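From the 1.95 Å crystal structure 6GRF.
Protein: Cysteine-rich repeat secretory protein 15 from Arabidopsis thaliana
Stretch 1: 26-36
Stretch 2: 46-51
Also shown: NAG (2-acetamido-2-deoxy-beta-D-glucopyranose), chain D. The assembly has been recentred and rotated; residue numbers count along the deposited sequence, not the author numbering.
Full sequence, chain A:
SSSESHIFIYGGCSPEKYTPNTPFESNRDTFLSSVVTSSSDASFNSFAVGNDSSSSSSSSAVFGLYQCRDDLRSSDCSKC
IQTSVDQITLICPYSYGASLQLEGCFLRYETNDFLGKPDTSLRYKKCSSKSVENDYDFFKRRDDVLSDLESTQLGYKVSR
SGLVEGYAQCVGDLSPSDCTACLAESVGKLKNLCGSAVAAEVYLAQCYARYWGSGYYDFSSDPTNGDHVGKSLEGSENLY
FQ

Stretch 1, residues 26-36: SNRDTFLSSVV
Stretch 2 46-51: SFAVGN

A helix can pack on a strand largely through alternate strand residues, and residues 26-36 and 46-51 of this secretory protein illustrate the principle. Residues 26-36 are helical throughout, part of a longer helix, with phi/psi near -62/-44; the extended strand, 46-49, which begins earlier in the chain, runs nearly antiparallel to it at 154°, the axes approaching to 8.7 Å. Register is set by Asn27 and Val49, whose CA atoms lie 5.9 Å apart. Strand alternation points Phe47 (-144/147) and Val49 (-117/119) toward the helix, Ser46 and Ala48 away.

No hydrogen bond crosses the interface; the 353 Å² buried in all is gathered around Phe47 and Val49, at 89 Å² each. Phe47 (chi1 m, chi2 -94°) brings CD2 to 3.8 Å from Phe31 CE1, CE1 to 3.7 Å from Ser34 CB (chi1 m) and CE2 to 3.9 Å from Val35 CG2 (chi1 t). Phe31 (t, 75°) starts sideways but its ring reaches across, the two ring planes inclined at 81° with centroids 5.8 Å apart. Val49 (t) sets CG2 4.2 Å from Thr30 CG2 and CG1 3.6 Å from Asn27 OD1 (m, -16°).

Thr30, at the edge of the contact, satisfies its hydroxyl locally: OG1 (chi1 m) donates to Ser26 O at 3.0 Å; Asn27 ND2 is hydrogen-bonded elsewhere in the structure. Beyond the strand, Gly50 (97/-156) is doubly constrained: a CB would jam against the preceding carbonyl and clash with Asn27 ND2. Asn51 ND2 carries NAG through C1 at 1.4 Å.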

# COMPACT_ATOMS: atom_id res chain seq x y z
N SER A 26 4.72 24.11 -3.65
CA SER A 26 6.10 24.11 -3.14
C SER A 26 6.29 23.00 -2.10
O SER A 26 7.31 22.31 -2.09
CB SER A 26 6.46 25.44 -2.53
OG SER A 26 6.48 26.45 -3.51
N ASN A 27 5.31 22.87 -1.20
CA ASN A 27 5.38 21.93 -0.09
C ASN A 27 5.34 20.49 -0.63
O ASN A 27 6.05 19.61 -0.13
CB ASN A 27 4.28 22.23 0.95
CG ASN A 27 4.57 23.48 1.76
OD1 ASN A 27 5.70 23.96 1.78
ND2 ASN A 27 3.57 23.99 2.46
N ARG A 28 4.50 20.28 -1.65
CA ARG A 28 4.39 19.01 -2.33
C ARG A 28 5.73 18.66 -2.98
O ARG A 28 6.20 17.54 -2.81
CB ARG A 28 3.26 19.05 -3.37
CG ARG A 28 3.09 17.76 -4.15
CD ARG A 28 1.95 17.89 -5.14
NE ARG A 28 1.93 16.78 -6.07
CZ ARG A 28 2.79 16.63 -7.07
NH1 ARG A 28 3.70 17.58 -7.29
NH2 ARG A 28 2.74 15.55 -7.83
N ASP A 29 6.36 19.60 -3.70
CA ASP A 29 7.64 19.32 -4.37
C ASP A 29 8.69 18.91 -3.34
O ASP A 29 9.45 17.98 -3.56
CB ASP A 29 8.20 20.52 -5.15
CG ASP A 29 7.50 20.82 -6.47
OD1 ASP A 29 6.74 19.95 -6.94
OD2 ASP A 29 7.72 21.93 -7.01
N THR A 30 8.75 19.67 -2.23
CA THR A 30 9.71 19.46 -1.16
C THR A 30 9.52 18.06 -0.58
O THR A 30 10.50 17.34 -0.33
CB THR A 30 9.55 20.53 -0.07
OG1 THR A 30 9.88 21.78 -0.66
CG2 THR A 30 10.43 20.28 1.14
N PHE A 31 8.25 17.70 -0.34
CA PHE A 31 7.90 16.39 0.13
C PHE A 31 8.46 15.32 -0.81
O PHE A 31 9.17 14.44 -0.36
CB PHE A 31 6.39 16.24 0.26
CG PHE A 31 5.94 14.81 0.35
CD1 PHE A 31 6.11 14.09 1.52
CD2 PHE A 31 5.35 14.18 -0.73
CE1 PHE A 31 5.70 12.76 1.60
CE2 PHE A 31 4.94 12.86 -0.65
CZ PHE A 31 5.11 12.16 0.52
N LEU A 32 8.14 15.41 -2.11
CA LEU A 32 8.52 14.35 -3.09
C LEU A 32 10.04 14.26 -3.19
O LEU A 32 10.59 13.18 -3.26
CB LEU A 32 7.88 14.64 -4.45
CG LEU A 32 6.36 14.53 -4.50
CD1 LEU A 32 5.84 14.96 -5.86
CD2 LEU A 32 5.88 13.12 -4.18
N SER A 33 10.70 15.41 -3.18
CA SER A 33 12.14 15.48 -3.15
C SER A 33 12.71 14.73 -1.92
O SER A 33 13.72 14.06 -2.03
CB SER A 33 12.57 16.92 -3.18
OG SER A 33 13.96 17.02 -2.94
N SER A 34 12.05 14.86 -0.76
CA SER A 34 12.49 14.22 0.51
C SER A 34 12.33 12.69 0.42
O SER A 34 13.13 11.96 0.96
CB SER A 34 11.72 14.74 1.70
OG SER A 34 12.09 16.07 1.98
N VAL A 35 11.25 12.27 -0.24
CA VAL A 35 10.92 10.86 -0.39
C VAL A 35 12.04 10.17 -1.17
O VAL A 35 12.43 9.07 -0.81
CB VAL A 35 9.55 10.70 -1.07
CG1 VAL A 35 9.39 9.35 -1.74
CG2 VAL A 35 8.41 10.96 -0.09
N VAL A 36 12.55 10.83 -2.21
CA VAL A 36 13.62 10.29 -3.03
C VAL A 36 14.92 10.23 -2.20
O VAL A 36 15.63 9.23 -2.24
CB VAL A 36 13.82 11.11 -4.33
CG1 VAL A 36 15.10 10.74 -5.04
CG2 VAL A 36 12.63 10.97 -5.26
N SER A 46 8.08 8.81 7.02
CA SER A 46 6.95 9.66 7.28
C SER A 46 7.41 11.13 7.17
O SER A 46 8.52 11.40 7.56
CB SER A 46 6.47 9.38 8.66
OG SER A 46 5.10 9.67 8.76
N PHE A 47 6.57 12.04 6.66
CA PHE A 47 6.95 13.43 6.50
C PHE A 47 5.78 14.37 6.78
O PHE A 47 4.64 14.06 6.50
CB PHE A 47 7.47 13.71 5.09
CG PHE A 47 8.59 12.81 4.67
CD1 PHE A 47 9.91 13.20 4.83
CD2 PHE A 47 8.33 11.57 4.11
CE1 PHE A 47 10.94 12.36 4.43
CE2 PHE A 47 9.36 10.74 3.70
CZ PHE A 47 10.67 11.14 3.86
N ALA A 48 6.10 15.55 7.33
CA ALA A 48 5.20 16.68 7.37
C ALA A 48 5.99 17.91 6.89
O ALA A 48 7.07 18.16 7.40
CB ALA A 48 4.67 16.87 8.77
N VAL A 49 5.48 18.59 5.86
CA VAL A 49 6.03 19.86 5.43
C VAL A 49 4.96 20.93 5.63
O VAL A 49 3.90 20.86 5.02
CB VAL A 49 6.49 19.85 3.96
CG1 VAL A 49 7.08 21.20 3.58
CG2 VAL A 49 7.47 18.73 3.68
N GLY A 50 5.27 21.92 6.46
CA GLY A 50 4.53 23.16 6.53
C GLY A 50 3.49 23.18 7.64
O GLY A 50 3.55 22.43 8.62
N ASN A 51 2.49 24.03 7.42
CA ASN A 51 1.78 24.71 8.46
C ASN A 51 0.29 24.75 8.09
O ASN A 51 -0.07 24.91 6.91
CB ASN A 51 2.43 26.08 8.67
CG ASN A 51 1.74 26.92 9.72
OD1 ASN A 51 1.17 27.97 9.41
ND2 ASN A 51 1.78 26.46 10.96
C1 NAG D . 1.15 27.13 12.07
C2 NAG D . 1.38 26.56 13.46
C3 NAG D . 0.27 27.07 14.39
C4 NAG D . -0.04 28.56 14.19
C5 NAG D . -0.09 29.01 12.72
C6 NAG D . -0.22 30.52 12.55
C7 NAG D . 2.56 24.43 13.06
C8 NAG D . 2.45 22.93 13.08
N2 NAG D . 1.46 25.10 13.44
O3 NAG D . 0.64 26.83 15.75
O4 NAG D . -1.32 28.85 14.77
O5 NAG D . 1.10 28.56 12.06
O6 NAG D . -0.71 30.82 11.24
O7 NAG D . 3.61 24.97 12.71